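Local coordinates for replicase polyprotein 1a (Avian infectious bronchitis virus, PDB 3LD1) that is of unclear function but, as the nsp2a part of a coronavirus replicase polyprotein, probably serves viral replication or interplay with the host, at residues S92-K97 and L132-A137; M250-K253 and F258-F261; F282-N287 and F345-V350. The protein carries 3 engineered substitutions. All blocks are in the same frame, centred on the assembly; numbering follows the deposited sequence.

Interaction 1 (S92-K97 and L132-A137); sequences SPFARK and LWLQVA
Phe94 reaches from the first turn of helix 93-103 to the later part of helix 128-134, where Trp133 and Leu134 receive the outer rim of its ring. Most of the contact is apolar. CE2 of Phe94 lies 3.8 Å from CB of Trp133, and this methylene sits at the ring's edge, near its plane. A neighbouring rim atom, CZ of Phe94, meets the CD2 methyl of Leu134 at 4.1 Å, and the two side chains lie alongside, running in opposing senses.

The aromatic component is less regular. The Phe94 ring and the five-membered ring of Trp133 meet obliquely, with centroids 5.9 Å apart and planes inclined at 40°. With its CG anti to the backbone N (chi1 -176°), Phe94 extends far enough to bridge backbones whose nearest CA atoms, its own and that of Trp133, are 10.0 Å apart.

The fold at this point is a largely helical region, and the contact illustrates helix-to-helix packing carried by one long aromatic residue. Phe21 meets the Phe94 ring, while Phe20 makes an edge-to-face pair with Trp133; Val142 and Ala146 of helix 140-162 pack against Leu134.

Polar interactions fix the segments rather than join them. Ser92 is the N-cap of helix 93-103: its OG accepts from Ala95 N at 3.2 Å, with an almost straight N-H...O angle of 168°, satisfying an amide of the first turn. A type I beta turn runs from Leu134 to Ala137, whose N bonds to Leu134 O at 3.0 Å. Lys97 NZ forms a salt bridge with Glu130, linking the two helices by charge beside the apolar contact.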
loop_
_atom_site.group_PDB
_atom_site.type_symbol
_atom_site.label_atom_id
_atom_site.label_comp_id
_atom_site.label_asym_id
_atom_site.label_seq_id
_atom_site.Cartn_x
_atom_site.Cartn_y
_atom_site.Cartn_z
ATOM N N SER A 92 -6.344 15.929 -29.420
ATOM C CA SER A 92 -6.598 15.665 -28.026
ATOM C C SER A 92 -5.977 16.779 -27.205
ATOM O O SER A 92 -4.817 16.994 -27.281
ATOM C CB SER A 92 -6.006 14.317 -27.608
ATOM O OG SER A 92 -6.010 14.265 -26.184
ATOM N N PRO A 93 -6.760 17.490 -26.408
ATOM C CA PRO A 93 -6.122 18.675 -25.759
ATOM C C PRO A 93 -5.067 18.205 -24.748
ATOM O O PRO A 93 -3.933 18.766 -24.640
ATOM C CB PRO A 93 -7.320 19.448 -25.084
ATOM C CG PRO A 93 -8.630 18.782 -25.635
ATOM C CD PRO A 93 -8.203 17.332 -26.086
ATOM N N PHE A 94 -5.431 17.155 -24.038
ATOM C CA PHE A 94 -4.473 16.452 -23.201
ATOM C C PHE A 94 -3.132 16.050 -23.919
ATOM O O PHE A 94 -2.024 16.466 -23.475
ATOM C CB PHE A 94 -5.170 15.260 -22.557
ATOM C CG PHE A 94 -4.314 14.491 -21.572
ATOM C CD1 PHE A 94 -3.399 15.141 -20.708
ATOM C CD2 PHE A 94 -4.446 13.109 -21.455
ATOM C CE1 PHE A 94 -2.612 14.387 -19.727
ATOM C CE2 PHE A 94 -3.641 12.369 -20.512
ATOM C CZ PHE A 94 -2.731 13.017 -19.663
ATOM N N ALA A 95 -3.200 15.245 -24.971
ATOM C CA ALA A 95 -1.991 14.959 -25.734
ATOM C C ALA A 95 -1.188 16.244 -25.967
ATOM O O ALA A 95 -0.013 16.282 -25.692
ATOM C CB ALA A 95 -2.299 14.272 -27.091
ATOM N N ARG A 96 -1.815 17.327 -26.407
ATOM C CA ARG A 96 -1.006 18.524 -26.677
ATOM C C ARG A 96 -0.293 19.085 -25.485
ATOM O O ARG A 96 0.858 19.480 -25.645
ATOM C CB ARG A 96 -1.737 19.616 -27.448
ATOM C CG ARG A 96 -2.274 19.077 -28.799
ATOM C CD ARG A 96 -2.832 20.232 -29.598
ATOM N NE ARG A 96 -2.580 19.983 -30.997
ATOM C CZ ARG A 96 -3.085 20.710 -31.976
ATOM N NH1 ARG A 96 -3.888 21.720 -31.695
ATOM N NH2 ARG A 96 -2.798 20.407 -33.224
ATOM N N LYS A 97 -0.920 19.087 -24.312
ATOM C CA LYS A 97 -0.207 19.513 -23.125
ATOM C C LYS A 97 0.965 18.548 -22.852
ATOM O O LYS A 97 2.091 18.961 -22.479
ATOM C CB LYS A 97 -1.152 19.587 -21.956
ATOM C CG LYS A 97 -2.309 20.501 -22.275
ATOM C CD LYS A 97 -3.150 20.937 -21.015
ATOM C CE LYS A 97 -3.797 19.722 -20.311
ATOM N NZ LYS A 97 -4.934 19.915 -19.238
ATOM N N LEU A 132 -3.394 11.630 -12.960
ATOM C CA LEU A 132 -3.333 10.167 -12.842
ATOM C C LEU A 132 -2.809 9.499 -14.118
ATOM O O LEU A 132 -2.135 8.532 -14.008
ATOM C CB LEU A 132 -4.634 9.558 -12.346
ATOM C CG LEU A 132 -5.119 9.364 -10.883
ATOM C CD1 LEU A 132 -4.201 9.738 -9.631
ATOM C CD2 LEU A 132 -6.525 10.035 -10.780
ATOM N N TRP A 133 -3.079 9.989 -15.313
ATOM C CA TRP A 133 -2.585 9.280 -16.512
ATOM C C TRP A 133 -1.053 9.478 -16.666
ATOM O O TRP A 133 -0.280 8.543 -17.030
ATOM C CB TRP A 133 -3.325 9.671 -17.818
ATOM C CG TRP A 133 -4.876 9.333 -17.930
ATOM C CD1 TRP A 133 -5.870 10.230 -18.186
ATOM C CD2 TRP A 133 -5.550 8.043 -17.831
ATOM N NE1 TRP A 133 -7.097 9.621 -18.199
ATOM C CE2 TRP A 133 -6.935 8.280 -18.020
ATOM C CE3 TRP A 133 -5.122 6.730 -17.578
ATOM C CZ2 TRP A 133 -7.892 7.270 -17.970
ATOM C CZ3 TRP A 133 -6.062 5.723 -17.570
ATOM C CH2 TRP A 133 -7.452 5.999 -17.748
ATOM N N LEU A 134 -0.607 10.686 -16.347
ATOM C CA LEU A 134 0.840 10.990 -16.314
ATOM C C LEU A 134 1.555 9.951 -15.419
ATOM O O LEU A 134 2.642 9.432 -15.765
ATOM C CB LEU A 134 1.113 12.434 -15.858
ATOM C CG LEU A 134 0.543 13.481 -16.849
ATOM C CD1 LEU A 134 0.754 14.898 -16.394
ATOM C CD2 LEU A 134 1.070 13.336 -18.297
ATOM N N GLN A 135 0.873 9.611 -14.327
ATOM C CA GLN A 135 1.442 8.757 -13.326
ATOM C C GLN A 135 1.439 7.332 -13.814
ATOM O O GLN A 135 2.030 6.467 -13.175
ATOM C CB GLN A 135 0.767 8.936 -11.963
ATOM C CG GLN A 135 1.061 10.292 -11.354
ATOM C CD GLN A 135 0.036 10.664 -10.285
ATOM O OE1 GLN A 135 -1.063 10.147 -10.345
ATOM N NE2 GLN A 135 0.388 11.548 -9.293
ATOM N N VAL A 136 0.843 7.091 -14.973
ATOM C CA VAL A 136 0.952 5.747 -15.573
ATOM C C VAL A 136 1.522 5.810 -16.969
ATOM O O VAL A 136 1.495 4.824 -17.692
ATOM C CB VAL A 136 -0.428 4.930 -15.556
ATOM C CG1 VAL A 136 -0.786 4.540 -14.145
ATOM C CG2 VAL A 136 -1.559 5.758 -16.108
ATOM N N ALA A 137 2.071 6.964 -17.336
ATOM C CA ALA A 137 2.694 7.109 -18.624
ATOM C C ALA A 137 3.754 6.037 -18.814
ATOM O O ALA A 137 4.382 5.704 -17.862
ATOM C CB ALA A 137 3.290 8.477 -18.734
#

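Interaction 2 (M250-K253 and F258-F261); sequences MGAK and FAFF. Engineered in segment 258-261: Phe258 (natural residue Leu).
Ala252 lays its methyl on one face of the Phe261 ring at the open end of a beta hairpin, whose strands 253-255 and 258-260 run antiparallel and are joined by a tight connection. The ring is met from two directions. CB of Ala252 stands 3.6 Å from the Phe261 centroid, 16° off the normal, a CH-pi contact displaced a little toward the CE2-CD2 side. At the edge, near the ring plane, CB of Met250 approaches CE2 of Phe261 to 3.8 Å. With CG opposite the carbonyl carbon and beside the backbone N (chi1 -84°), the Phe261 ring swings back to segment 250-253 although its CB starts out away from it.

Lys253 and Phe260 form a hydrogen-bonded antiparallel pair, so their side chains leave from the same face of the sheet, with CB of Lys253 and CB of Phe260 4.1 Å apart. Lys253 N donates to Phe260 O at 3.1 Å; the return bond, Phe260 N to Lys253 O, is weak at 3.3 Å. The edge of the Phe260 ring is turned to that same Lys253 O, and the ring also forms an edge-to-face pair with Phe242. Beyond CG the two side chains part company: the lysine bends at chi2, and its NZ bonds to Asn247 OD1 and to the carbonyl O atoms of Glu243 and Leu245.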
loop_
_atom_site.group_PDB
_atom_site.type_symbol
_atom_site.label_atom_id
_atom_site.label_comp_id
_atom_site.label_asym_id
_atom_site.label_seq_id
_atom_site.Cartn_x
_atom_site.Cartn_y
_atom_site.Cartn_z
ATOM N N MET A 250 3.490 -11.390 29.174
ATOM C CA MET A 250 2.999 -12.486 28.304
ATOM C C MET A 250 3.608 -12.511 26.914
ATOM O O MET A 250 3.007 -13.030 25.961
ATOM C CB MET A 250 1.459 -12.497 28.191
ATOM C CG MET A 250 0.707 -13.001 29.364
ATOM S SD MET A 250 -1.026 -13.176 28.968
ATOM C CE MET A 250 -1.659 -14.157 30.298
ATOM N N GLY A 251 4.764 -11.901 26.765
ATOM C CA GLY A 251 5.570 -12.174 25.615
ATOM C C GLY A 251 5.376 -11.144 24.559
ATOM O O GLY A 251 5.679 -11.383 23.398
ATOM N N ALA A 252 4.887 -9.978 24.943
ATOM C CA ALA A 252 4.694 -8.900 23.988
ATOM C C ALA A 252 5.900 -7.982 23.948
ATOM O O ALA A 252 6.772 -8.066 24.812
ATOM C CB ALA A 252 3.473 -8.105 24.374
ATOM N N LYS A 253 5.879 -7.035 23.009
ATOM C CA LYS A 253 6.961 -6.137 22.754
ATOM C C LYS A 253 6.590 -4.824 23.329
ATOM O O LYS A 253 5.503 -4.348 23.040
ATOM C CB LYS A 253 7.150 -5.999 21.225
ATOM C CG LYS A 253 7.811 -7.178 20.601
ATOM C CD LYS A 253 9.232 -7.363 21.185
ATOM C CE LYS A 253 9.987 -8.579 20.529
ATOM N NZ LYS A 253 11.390 -8.525 21.074
ATOM N N PHE A 258 2.195 1.183 25.205
ATOM C CA PHE A 258 1.609 0.211 24.293
ATOM C C PHE A 258 2.252 -1.121 24.431
ATOM O O PHE A 258 3.427 -1.169 24.774
ATOM C CB PHE A 258 1.739 0.657 22.816
ATOM C CG PHE A 258 0.934 1.868 22.486
ATOM C CD1 PHE A 258 1.547 3.113 22.374
ATOM C CD2 PHE A 258 -0.440 1.768 22.301
ATOM C CE1 PHE A 258 0.810 4.262 22.086
ATOM C CE2 PHE A 258 -1.209 2.889 22.023
ATOM C CZ PHE A 258 -0.596 4.151 21.925
ATOM N N ALA A 259 1.484 -2.174 24.085
ATOM C CA ALA A 259 1.960 -3.563 24.014
ATOM C C ALA A 259 1.559 -4.253 22.712
ATOM O O ALA A 259 0.444 -4.067 22.215
ATOM C CB ALA A 259 1.446 -4.360 25.169
ATOM N N PHE A 260 2.448 -5.093 22.205
ATOM C CA PHE A 260 2.290 -5.607 20.894
ATOM C C PHE A 260 2.437 -7.104 20.945
ATOM O O PHE A 260 3.560 -7.618 21.030
ATOM C CB PHE A 260 3.380 -5.005 20.003
ATOM C CG PHE A 260 3.147 -3.567 19.681
ATOM C CD1 PHE A 260 3.599 -2.571 20.513
ATOM C CD2 PHE A 260 2.449 -3.202 18.538
ATOM C CE1 PHE A 260 3.338 -1.220 20.218
ATOM C CE2 PHE A 260 2.161 -1.856 18.238
ATOM C CZ PHE A 260 2.605 -0.865 19.063
ATOM N N PHE A 261 1.279 -7.768 20.890
ATOM C CA PHE A 261 1.137 -9.176 21.064
ATOM C C PHE A 261 1.170 -9.819 19.697
ATOM O O PHE A 261 1.422 -9.142 18.710
ATOM C CB PHE A 261 -0.178 -9.384 21.760
ATOM C CG PHE A 261 -0.091 -9.224 23.263
ATOM C CD1 PHE A 261 -0.648 -8.136 23.893
ATOM C CD2 PHE A 261 0.612 -10.167 24.046
ATOM C CE1 PHE A 261 -0.525 -7.973 25.283
ATOM C CE2 PHE A 261 0.727 -10.005 25.400
ATOM C CZ PHE A 261 0.166 -8.883 26.017
#

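Interaction 3 (F282-N287 and F345-V350)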
loop_
_atom_site.group_PDB
_atom_site.type_symbol
_atom_site.label_atom_id
_atom_site.label_comp_id
_atom_site.label_asym_id
_atom_site.label_seq_id
_atom_site.Cartn_x
_atom_site.Cartn_y
_atom_site.Cartn_z
ATOM N N PHE A 282 -5.553 -4.034 29.442
ATOM C CA PHE A 282 -5.280 -3.770 28.058
ATOM C C PHE A 282 -6.508 -3.262 27.329
ATOM O O PHE A 282 -7.647 -3.641 27.673
ATOM C CB PHE A 282 -4.764 -5.018 27.394
ATOM C CG PHE A 282 -3.669 -5.772 28.178
ATOM C CD1 PHE A 282 -2.371 -5.234 28.332
ATOM C CD2 PHE A 282 -3.947 -7.043 28.754
ATOM C CE1 PHE A 282 -1.382 -5.958 28.974
ATOM C CE2 PHE A 282 -2.967 -7.764 29.422
ATOM C CZ PHE A 282 -1.669 -7.234 29.505
ATOM N N GLU A 283 -6.262 -2.340 26.374
ATOM C CA GLU A 283 -7.288 -1.808 25.410
ATOM C C GLU A 283 -6.792 -1.924 23.972
ATOM O O GLU A 283 -5.867 -1.152 23.582
ATOM C CB GLU A 283 -7.563 -0.324 25.641
ATOM C CG GLU A 283 -8.737 0.024 26.532
ATOM C CD GLU A 283 -8.718 1.524 26.958
ATOM O OE1 GLU A 283 -9.062 1.845 28.123
ATOM O OE2 GLU A 283 -8.288 2.380 26.146
ATOM N N VAL A 284 -7.403 -2.828 23.194
ATOM C CA VAL A 284 -7.066 -3.051 21.794
ATOM C C VAL A 284 -7.074 -1.719 21.061
ATOM O O VAL A 284 -7.989 -0.912 21.276
ATOM C CB VAL A 284 -8.130 -4.017 21.076
ATOM C CG1 VAL A 284 -8.145 -3.881 19.565
ATOM C CG2 VAL A 284 -7.825 -5.372 21.358
ATOM N N VAL A 285 -6.099 -1.499 20.169
ATOM C CA VAL A 285 -6.174 -0.360 19.239
ATOM C C VAL A 285 -5.991 -0.846 17.783
ATOM O O VAL A 285 -5.162 -1.753 17.530
ATOM C CB VAL A 285 -5.188 0.793 19.640
ATOM C CG1 VAL A 285 -5.671 1.575 20.907
ATOM C CG2 VAL A 285 -3.801 0.285 19.845
ATOM N N GLY A 286 -6.812 -0.318 16.856
ATOM C CA GLY A 286 -6.636 -0.582 15.475
ATOM C C GLY A 286 -7.085 -1.983 15.218
ATOM O O GLY A 286 -7.988 -2.485 15.896
ATOM N N ASN A 287 -6.523 -2.646 14.225
ATOM C CA ASN A 287 -7.134 -3.929 13.891
ATOM C C ASN A 287 -6.501 -5.086 14.646
ATOM O O ASN A 287 -5.244 -5.260 14.605
ATOM C CB ASN A 287 -7.134 -4.189 12.361
ATOM C CG ASN A 287 -7.608 -3.004 11.576
ATOM O OD1 ASN A 287 -6.856 -2.417 10.790
ATOM N ND2 ASN A 287 -8.841 -2.604 11.820
ATOM N N PHE A 345 -12.861 -9.168 24.715
ATOM C CA PHE A 345 -12.102 -9.665 23.603
ATOM C C PHE A 345 -10.799 -10.361 24.179
ATOM O O PHE A 345 -10.049 -9.784 25.006
ATOM C CB PHE A 345 -11.817 -8.513 22.656
ATOM C CG PHE A 345 -11.447 -8.959 21.253
ATOM C CD1 PHE A 345 -10.149 -8.882 20.810
ATOM C CD2 PHE A 345 -12.409 -9.453 20.384
ATOM C CE1 PHE A 345 -9.808 -9.299 19.492
ATOM C CE2 PHE A 345 -12.082 -9.872 19.117
ATOM C CZ PHE A 345 -10.779 -9.774 18.673
ATOM N N ALA A 346 -10.563 -11.606 23.791
ATOM C CA ALA A 346 -9.394 -12.307 24.279
ATOM C C ALA A 346 -8.464 -12.460 23.114
ATOM O O ALA A 346 -8.885 -12.797 21.971
ATOM C CB ALA A 346 -9.753 -13.657 24.835
ATOM N N LEU A 347 -7.207 -12.185 23.365
ATOM C CA LEU A 347 -6.211 -12.330 22.308
ATOM C C LEU A 347 -5.615 -13.721 22.329
ATOM O O LEU A 347 -5.740 -14.417 23.318
ATOM C CB LEU A 347 -5.111 -11.379 22.622
ATOM C CG LEU A 347 -5.083 -9.970 22.057
ATOM C CD1 LEU A 347 -6.454 -9.233 21.762
ATOM C CD2 LEU A 347 -4.255 -9.218 22.984
ATOM N N HIS A 348 -4.938 -14.147 21.271
ATOM C CA HIS A 348 -4.530 -15.546 21.312
ATOM C C HIS A 348 -3.118 -15.825 21.934
ATOM O O HIS A 348 -2.520 -16.874 21.643
ATOM C CB HIS A 348 -4.653 -16.191 19.937
ATOM C CG HIS A 348 -5.993 -16.028 19.306
ATOM N ND1 HIS A 348 -6.153 -15.913 17.944
ATOM C CD2 HIS A 348 -7.233 -15.988 19.833
ATOM C CE1 HIS A 348 -7.439 -15.813 17.656
ATOM N NE2 HIS A 348 -8.113 -15.826 18.790
ATOM N N ASP A 349 -2.582 -14.944 22.789
ATOM C CA ASP A 349 -1.309 -15.288 23.387
ATOM C C ASP A 349 -1.392 -16.202 24.599
ATOM O O ASP A 349 -1.040 -15.809 25.722
ATOM C CB ASP A 349 -0.499 -14.059 23.653
ATOM C CG ASP A 349 -0.363 -13.229 22.418
ATOM O OD1 ASP A 349 -1.377 -12.637 22.043
ATOM O OD2 ASP A 349 0.718 -13.199 21.789
ATOM N N VAL A 350 -1.826 -17.438 24.354
ATOM C CA VAL A 350 -2.240 -18.289 25.425
ATOM C C VAL A 350 -1.059 -18.769 26.273
ATOM O O VAL A 350 -0.117 -19.310 25.743
ATOM C CB VAL A 350 -3.079 -19.477 24.908
ATOM C CG1 VAL A 350 -3.579 -20.308 26.111
ATOM C CG2 VAL A 350 -4.279 -19.001 24.134
#
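Val284 and Leu347 meet through single methyls, CG2 of the valine lying 4.1 Å from CD1 of the leucine. The same CG2 is also 4.2 Å from CD1 of Phe345, so one valine branch touches both residues and forms the close part of an otherwise sparing contact. The valine and leucine side chains meet at a slant, and the methyl reaches the Phe345 ring obliquely. Val284 holds CG1 anti to its own N (chi1 159°), which places CG2 anti to the carbonyl carbon and directs it at the partners.

Nothing polar crosses between the segments: no hydrogen bond links them, and the nearest CA atoms, those of Val284 and Phe345, are 8.5 Å apart. This is therefore side-chain packing and not strand pairing. Burial falls off across it. Leu347 lies inside the protein, whereas Val284 and Phe345 retain partial exposure, and next to the valine along its strand Glu283 faces solvent, as do Gly286 and Asn287 where the chain leaves strand 281-285.

Backbone bonding keeps the two sides in separate sheets. Strand 281-285, an outermost strand of the four-stranded antiparallel sheet, pairs with 265-269 through Glu283 with Lys267 and Val285 with Ala265. Ala346 and Leu347 instead bond to Thr291 and Pro340, within the neighbouring mixed sheet. Val284 N is hydrogen-bonded to Ser342 OG, at the end of strand 335-342, a polar tie between the sheets, and Phe345 packs on Gln292 of strand 291-298.

Overall arrangement
Interactions 1, 2 and 3 follow one another along the chain, each closing before the next opens, and interaction 1 lies on the opposite side of the chain's centre from the other two. Interaction 1 joins helices; its centre is 49 Å from that of interaction 2 and 48 Å from that of interaction 3. The latter two are neighbours, with centres 10 Å apart. Strands 253-255 and 258-260 belong to the same antiparallel sheet as strand 281-285, and Phe261 CD1 touches Leu347 CD2 at 3.9 Å. Interaction 3, with this touch, brings the antiparallel and mixed sheets together, with nearest atoms about 24 Å from those of interaction 1.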